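Local coordinates for Xaa-Pro Dipeptidase (Alteromonas macleodii, PDB 2QS8), which probably cleaves dipeptides or releases C-terminal residues from peptides, as a metal-dependent carboxypeptidase of the amidohydrolase superfamily, at residues V182-R185 with Y186-G189; S122-D125 with A126-G130; G281-V284 with A285-K289. All coordinates share one frame; numbering follows the deposited sequence.

Contact 1: V182-R185 with Y186-G189; sequences VRQR and YKDG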
loop_
_atom_site.group_PDB
_atom_site.type_symbol
_atom_site.label_atom_id
_atom_site.label_comp_id
_atom_site.label_asym_id
_atom_site.label_seq_id
_atom_site.Cartn_x
_atom_site.Cartn_y
_atom_site.Cartn_z
ATOM N N VAL A 182 -2.463 -2.019 -14.429
ATOM C CA VAL A 182 -3.362 -2.334 -15.528
ATOM C C VAL A 182 -4.043 -1.043 -15.989
ATOM O O VAL A 182 -4.109 -0.762 -17.173
ATOM C CB VAL A 182 -4.432 -3.366 -15.106
ATOM C CG1 VAL A 182 -5.510 -3.486 -16.172
ATOM C CG2 VAL A 182 -3.775 -4.712 -14.882
ATOM N N ARG A 183 -4.542 -0.262 -15.041
ATOM C CA ARG A 183 -5.184 0.994 -15.372
ATOM C C ARG A 183 -4.226 1.965 -16.072
ATOM O O ARG A 183 -4.651 2.730 -16.943
ATOM C CB ARG A 183 -5.789 1.619 -14.114
ATOM C CG ARG A 183 -7.084 0.914 -13.670
ATOM C CD ARG A 183 -7.559 1.356 -12.292
ATOM N NE ARG A 183 -8.843 0.763 -11.929
ATOM C CZ ARG A 183 -9.207 0.482 -10.680
ATOM N NH1 ARG A 183 -8.386 0.738 -9.665
ATOM N NH2 ARG A 183 -10.384 -0.057 -10.436
ATOM N N GLN A 184 -2.937 1.923 -15.713
ATOM C CA GLN A 184 -1.956 2.798 -16.351
ATOM C C GLN A 184 -1.824 2.448 -17.833
ATOM O O GLN A 184 -1.646 3.327 -18.674
ATOM C CB GLN A 184 -0.578 2.664 -15.689
ATOM C CG GLN A 184 0.458 3.625 -16.239
ATOM C CD GLN A 184 0.055 5.074 -16.036
ATOM O OE1 GLN A 184 -0.482 5.438 -14.988
ATOM N NE2 GLN A 184 0.320 5.913 -17.035
ATOM N N ARG A 185 -1.904 1.158 -18.147
ATOM C CA ARG A 185 -1.806 0.743 -19.540
ATOM C C ARG A 185 -3.042 1.249 -20.291
ATOM O O ARG A 185 -2.951 1.645 -21.448
ATOM C CB ARG A 185 -1.665 -0.779 -19.634
ATOM C CG ARG A 185 -0.269 -1.236 -20.071
ATOM C CD ARG A 185 0.824 -0.231 -19.683
ATOM N NE ARG A 185 1.219 -0.369 -18.296
ATOM C CZ ARG A 185 1.958 0.502 -17.623
ATOM N NH1 ARG A 185 2.405 1.609 -18.192
ATOM N NH2 ARG A 185 2.249 0.250 -16.356
ATOM N N TYR A 186 -4.189 1.234 -19.622
ATOM C CA TYR A 186 -5.414 1.752 -20.222
ATOM C C TYR A 186 -5.206 3.257 -20.470
ATOM O O TYR A 186 -5.588 3.799 -21.508
ATOM C CB TYR A 186 -6.599 1.567 -19.258
ATOM C CG TYR A 186 -7.762 2.489 -19.517
ATOM C CD1 TYR A 186 -8.588 2.320 -20.634
ATOM C CD2 TYR A 186 -8.037 3.543 -18.651
ATOM C CE1 TYR A 186 -9.662 3.183 -20.875
ATOM C CE2 TYR A 186 -9.102 4.409 -18.879
ATOM C CZ TYR A 186 -9.913 4.224 -19.991
ATOM O OH TYR A 186 -10.971 5.072 -20.202
ATOM N N LYS A 187 -4.581 3.905 -19.495
ATOM C CA LYS A 187 -4.325 5.334 -19.560
ATOM C C LYS A 187 -3.365 5.664 -20.696
ATOM O O LYS A 187 -3.574 6.641 -21.394
ATOM C CB LYS A 187 -3.767 5.823 -18.212
ATOM C CG LYS A 187 -3.592 7.335 -18.060
ATOM C CD LYS A 187 -3.198 7.681 -16.610
ATOM C CE LYS A 187 -2.924 9.169 -16.449
ATOM N NZ LYS A 187 -2.839 9.545 -15.023
ATOM N N ASP A 188 -2.333 4.842 -20.890
ATOM C CA ASP A 188 -1.369 5.084 -21.955
ATOM C C ASP A 188 -1.981 4.882 -23.347
ATOM O O ASP A 188 -1.454 5.391 -24.333
ATOM C CB ASP A 188 -0.151 4.167 -21.823
ATOM C CG ASP A 188 0.649 4.420 -20.553
ATOM O OD1 ASP A 188 0.700 5.576 -20.076
ATOM O OD2 ASP A 188 1.246 3.454 -20.046
ATOM N N GLY A 189 -3.082 4.134 -23.413
ATOM C CA GLY A 189 -3.740 3.876 -24.683
ATOM C C GLY A 189 -3.638 2.440 -25.188
ATOM O O GLY A 189 -3.912 2.186 -26.352
HETATM O O HOH W 1 -1.039 7.778 -13.740
#

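Contact 2: S122-D125 with A126-G130; sequences SLRD and AINSG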
loop_
_atom_site.group_PDB
_atom_site.type_symbol
_atom_site.label_atom_id
_atom_site.label_comp_id
_atom_site.label_asym_id
_atom_site.label_seq_id
_atom_site.Cartn_x
_atom_site.Cartn_y
_atom_site.Cartn_z
ATOM N N SER A 122 1.980 4.393 -30.027
ATOM C CA SER A 122 2.170 5.545 -30.904
ATOM C C SER A 122 2.191 5.138 -32.382
ATOM O O SER A 122 1.633 5.817 -33.239
ATOM C CB SER A 122 3.471 6.273 -30.557
ATOM O OG SER A 122 3.436 6.773 -29.233
ATOM N N LEU A 123 2.828 4.016 -32.679
ATOM C CA LEU A 123 2.914 3.555 -34.053
ATOM C C LEU A 123 1.515 3.203 -34.575
ATOM O O LEU A 123 1.147 3.567 -35.698
ATOM C CB LEU A 123 3.837 2.344 -34.134
ATOM C CG LEU A 123 4.233 1.887 -35.537
ATOM C CD1 LEU A 123 4.831 3.072 -36.295
ATOM C CD2 LEU A 123 5.223 0.733 -35.450
ATOM N N ARG A 124 0.749 2.508 -33.739
ATOM C CA ARG A 124 -0.615 2.106 -34.076
ATOM C C ARG A 124 -1.436 3.336 -34.428
ATOM O O ARG A 124 -2.089 3.371 -35.463
ATOM C CB ARG A 124 -1.274 1.391 -32.888
ATOM C CG ARG A 124 -2.752 1.099 -33.081
ATOM C CD ARG A 124 -3.438 0.840 -31.745
ATOM N NE ARG A 124 -3.591 2.065 -30.964
ATOM C CZ ARG A 124 -3.799 2.100 -29.651
ATOM N NH1 ARG A 124 -3.878 0.973 -28.953
ATOM N NH2 ARG A 124 -3.928 3.268 -29.041
ATOM N N ASP A 125 -1.393 4.348 -33.568
ATOM C CA ASP A 125 -2.156 5.566 -33.810
ATOM C C ASP A 125 -1.731 6.297 -35.076
ATOM O O ASP A 125 -2.579 6.840 -35.783
ATOM C CB ASP A 125 -2.074 6.511 -32.605
ATOM C CG ASP A 125 -2.820 5.970 -31.387
ATOM O OD1 ASP A 125 -3.598 5.005 -31.528
ATOM O OD2 ASP A 125 -2.632 6.516 -30.284
ATOM N N ALA A 126 -0.427 6.308 -35.361
ATOM C CA ALA A 126 0.093 6.973 -36.552
ATOM C C ALA A 126 -0.383 6.233 -37.801
ATOM O O ALA A 126 -0.778 6.845 -38.789
ATOM C CB ALA A 126 1.626 7.017 -36.523
ATOM N N ILE A 127 -0.342 4.908 -37.744
ATOM C CA ILE A 127 -0.777 4.097 -38.865
ATOM C C ILE A 127 -2.285 4.227 -39.083
ATOM O O ILE A 127 -2.742 4.483 -40.196
ATOM C CB ILE A 127 -0.436 2.607 -38.655
ATOM C CG1 ILE A 127 1.077 2.407 -38.739
ATOM C CG2 ILE A 127 -1.148 1.759 -39.704
ATOM C CD1 ILE A 127 1.540 1.030 -38.357
ATOM N N ASN A 128 -3.055 4.063 -38.012
ATOM C CA ASN A 128 -4.501 4.147 -38.113
ATOM C C ASN A 128 -4.997 5.502 -38.606
ATOM O O ASN A 128 -6.096 5.585 -39.146
ATOM C CB ASN A 128 -5.155 3.806 -36.775
ATOM C CG ASN A 128 -4.971 2.350 -36.390
ATOM O OD1 ASN A 128 -5.331 1.934 -35.284
ATOM N ND2 ASN A 128 -4.413 1.565 -37.299
ATOM N N SER A 129 -4.205 6.556 -38.426
ATOM C CA SER A 129 -4.619 7.881 -38.888
ATOM C C SER A 129 -3.997 8.219 -40.252
ATOM O O SER A 129 -4.040 9.368 -40.700
ATOM C CB SER A 129 -4.232 8.949 -37.863
ATOM O OG SER A 129 -2.835 8.981 -37.680
ATOM N N GLY A 130 -3.409 7.207 -40.891
ATOM C CA GLY A 130 -2.806 7.381 -42.204
ATOM C C GLY A 130 -1.494 8.143 -42.324
ATOM O O GLY A 130 -1.153 8.613 -43.409
#

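Contact 3: G281-V284 with A285-K289; sequences GEFV and AEKSK. With MET (methionine), chain D.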
loop_
_atom_site.group_PDB
_atom_site.type_symbol
_atom_site.label_atom_id
_atom_site.label_comp_id
_atom_site.label_asym_id
_atom_site.label_seq_id
_atom_site.Cartn_x
_atom_site.Cartn_y
_atom_site.Cartn_z
ATOM N N GLY A 281 12.295 -19.647 -29.937
ATOM C CA GLY A 281 12.852 -20.746 -29.173
ATOM C C GLY A 281 14.099 -21.277 -29.858
ATOM O O GLY A 281 15.164 -21.377 -29.243
ATOM N N GLU A 282 13.964 -21.606 -31.143
ATOM C CA GLU A 282 15.074 -22.120 -31.935
ATOM C C GLU A 282 16.195 -21.083 -32.017
ATOM O O GLU A 282 17.374 -21.433 -32.096
ATOM C CB GLU A 282 14.595 -22.478 -33.349
ATOM C CG GLU A 282 13.558 -23.589 -33.404
ATOM C CD GLU A 282 14.109 -24.930 -32.953
ATOM O OE1 GLU A 282 15.150 -25.350 -33.496
ATOM O OE2 GLU A 282 13.502 -25.568 -32.070
ATOM N N PHE A 283 15.818 -19.807 -31.994
ATOM C CA PHE A 283 16.786 -18.716 -32.071
ATOM C C PHE A 283 17.759 -18.711 -30.885
ATOM O O PHE A 283 18.974 -18.733 -31.071
ATOM C CB PHE A 283 16.069 -17.368 -32.127
ATOM C CG PHE A 283 16.986 -16.205 -32.374
ATOM C CD1 PHE A 283 17.335 -15.844 -33.667
ATOM C CD2 PHE A 283 17.523 -15.487 -31.314
ATOM C CE1 PHE A 283 18.202 -14.789 -33.903
ATOM C CE2 PHE A 283 18.393 -14.427 -31.541
ATOM C CZ PHE A 283 18.733 -14.079 -32.838
ATOM N N VAL A 284 17.222 -18.684 -29.671
ATOM C CA VAL A 284 18.073 -18.652 -28.494
ATOM C C VAL A 284 18.871 -19.939 -28.320
ATOM O O VAL A 284 19.961 -19.919 -27.747
ATOM C CB VAL A 284 17.266 -18.344 -27.194
ATOM C CG1 VAL A 284 16.610 -16.976 -27.300
ATOM C CG2 VAL A 284 16.229 -19.403 -26.952
ATOM N N ALA A 285 18.325 -21.052 -28.813
ATOM C CA ALA A 285 19.057 -22.306 -28.730
ATOM C C ALA A 285 20.353 -22.245 -29.526
ATOM O O ALA A 285 21.428 -22.425 -29.000
ATOM C CB ALA A 285 18.190 -23.457 -29.213
ATOM N N GLU A 286 20.184 -21.936 -30.810
ATOM C CA GLU A 286 21.308 -21.816 -31.725
ATOM C C GLU A 286 22.332 -20.815 -31.203
ATOM O O GLU A 286 23.527 -21.107 -31.160
ATOM C CB GLU A 286 20.810 -21.368 -33.101
ATOM C CG GLU A 286 21.888 -21.276 -34.172
ATOM C CD GLU A 286 21.497 -20.351 -35.326
ATOM O OE1 GLU A 286 20.341 -20.445 -35.807
ATOM O OE2 GLU A 286 22.345 -19.535 -35.753
ATOM N N LYS A 287 21.858 -19.642 -30.795
ATOM C CA LYS A 287 22.744 -18.593 -30.305
ATOM C C LYS A 287 23.434 -18.938 -28.993
ATOM O O LYS A 287 24.518 -18.434 -28.720
ATOM C CB LYS A 287 21.980 -17.272 -30.160
ATOM C CG LYS A 287 21.350 -16.770 -31.462
ATOM C CD LYS A 287 22.395 -16.536 -32.533
ATOM C CE LYS A 287 21.774 -15.964 -33.792
ATOM N NZ LYS A 287 22.787 -15.739 -34.859
ATOM N N SER A 288 22.818 -19.804 -28.192
ATOM C CA SER A 288 23.398 -20.190 -26.912
ATOM C C SER A 288 24.698 -20.981 -27.077
ATOM O O SER A 288 25.430 -21.193 -26.111
ATOM C CB SER A 288 22.402 -21.019 -26.102
ATOM O OG SER A 288 22.263 -22.308 -26.663
ATOM N N LYS A 289 24.982 -21.419 -28.299
ATOM C CA LYS A 289 26.200 -22.181 -28.564
ATOM C C LYS A 289 27.377 -21.253 -28.862
ATOM O O LYS A 289 28.526 -21.687 -28.891
ATOM C CB LYS A 289 25.993 -23.122 -29.751
ATOM C CG LYS A 289 24.841 -24.095 -29.597
ATOM C CD LYS A 289 24.626 -24.878 -30.884
ATOM C CE LYS A 289 23.411 -25.793 -30.788
ATOM N NZ LYS A 289 23.099 -26.464 -32.086
HETATM N N MET D . 11.400 -13.572 -25.100
HETATM C CA MET D . 11.356 -14.922 -24.464
HETATM C C MET D . 12.177 -14.971 -23.178
HETATM O O MET D . 11.890 -15.847 -22.337
HETATM C CB MET D . 11.891 -15.969 -25.439
HETATM C CG MET D . 11.820 -17.372 -24.901
HETATM S SD MET D . 12.242 -18.544 -26.143
HETATM C CE MET D . 10.832 -18.381 -27.200
HETATM O OXT MET D . 13.099 -14.139 -23.036
#

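Contact 1: V182-R185 with Y186-G189
The carboxylate of D188 is gripped by two side chains from the turn before it. R185 NH1 donates to D188 OD2 at 2.9 Å, which makes a salt bridge. It meets that oxygen nearly along its C-O axis, although the bond is bent, with an N-H...O angle of 131°. Q184 NE2 takes the other oxygen, D188 OD1, at 3.1 Å and comes from above the carboxylate plane. The amide of Q184 and the carboxylate stand 57° apart, so the two flat groups cross rather than lie in one sheet. R185 reaches D188 by folding its chain at chi2 and chi3, which lays the arginine alongside the aspartate. One face of its guanidinium, near the rim, is covered by Q184 CB at 3.7 Å above the plane. R185 NH2 bonds to E168 O, so both ends of this guanidinium are held.

All this happens on the last turns of helix 175-188, in the amidohydrolase TIM-barrel domain. D188 N closes a backbone bond to Q184 O at 2.8 Å. G189, with positive phi, is the C-prime residue of a Schellman motif that ends the helix.

The same glutamine also serves K187. A water accepts a hydrogen bond from K187 NZ at 2.8 Å and donates one to Q184 OE1 at 2.7 Å. Thus the amide of Q184 uses its two ends differently, N-H to D188 and C=O to the water. NE2 has a second partner in Y162 OH of the second subunit, and K187 NZ meets D152 and T154 of that subunit. R183 O lies at the edge of the Y186 ring, in its plane, while the side chain of R183 turns to Y228 and to E217 of the second subunit.

Contact 2: S122-D125 with A126-G130
R124 and N128 meet one turn apart, with R124 CG against N128 OD1 at 3.5 Å. The two chains pass each other at a slant, yet their flat ends, guanidinium and amide, are only 17° from parallel. A second side-chain contact is apolar: L123 CG touches I127 CD1 at 4.0 Å. I127 carries CG1 beside its own backbone N (chi1 -70°), which brings that carbon back over L123 O. Behind these contacts run the backbone bonds, of which N128 N to R124 O is the straightest, at 2.8 Å and 171°.

This is the C-terminal part of helix 119-128, the helix of a beta-alpha-beta unit between strands 107-112 and 136-139. Its end is a Schellman motif. G130 has positive phi and is the C-prime residue, with G130 N bonded to I127 O at 2.9 Å.

The next shell sets the arginine. R124 turns NE and NH2 side-on to a single oxygen, D125 OD1, with NE at 3.0 Å and NH2 at 3.1 Å. That oxygen lies in the guanidinium plane, and both nitrogens approach it from the same face of the carboxylate. R124 NH1 goes instead to D191 and to G189 O. Further out, L123 packs on A95, T96 and A99 of helix 88-104, and both L123 and I127 rest on I137 of strand 136-139.

Contact 3: G281-V284 with A285-K289
The F283 ring carries the side chain of K287 across one face. K287 CG sits 4.0 Å from the ring centroid and 20° off the ring normal, a CH-pi contact displaced toward the rim. Further along the chain, K287 CE approaches F283 CZ at 3.7 Å. In the lysine, CG stands beside the backbone N, over the ring, and a bend at chi2 (-60°) then carries CE toward CZ. F283 comes to meet it with CG anti to the backbone N. V331 and Q332, in a loop, also pack against the phenylalanine. In the backbone, K287 N bonds to F283 O at 3.0 Å, nearly straight at 167°.

The charged end of K287 is only loosely paired here, through a long salt bridge to E286 OE2 at 3.9 Å. Further down the helix, S288 CB comes to 3.1 Å from V284 O, and S288 N donates to the same oxygen from above the carbonyl plane.

Helix 278-287 also borders the ligand pocket of this TIM-barrel enzyme. G281 N is 3.4 Å from CE of the bound methionine, and V284 CG2 lies 4.2 Å from its SD. Helix 299-319 packs on the helix through A302 against V284 and P307 against A285. The methionine's polar groups are held by other residues, among them H237 and D328. The part G281 and V284 play at the ligand is probably to line its thioether end, consistent with a site that accepts an apolar side chain.

In the fold
Contacts 1 and 2 are neighbours: their centres are 18 Å apart, and G189 O, at the end of the 186-189 segment, probably accepts a hydrogen bond from R124 NH1 at 2.9 Å. This would join the end of helix 175-188 to R124, midway along helix 119-128. Contact 3 is remote from both, 34 Å from each by centres, with nearest atoms about 24 Å from contact 1 and about 20 Å from contact 2. It lies across the chain's centre from contact 2. Of the three, it alone holds a residue of the methionine pocket, and the V284 side chain is about 10 Å from the bound magnesium ion. Contact 1 instead meets the second subunit.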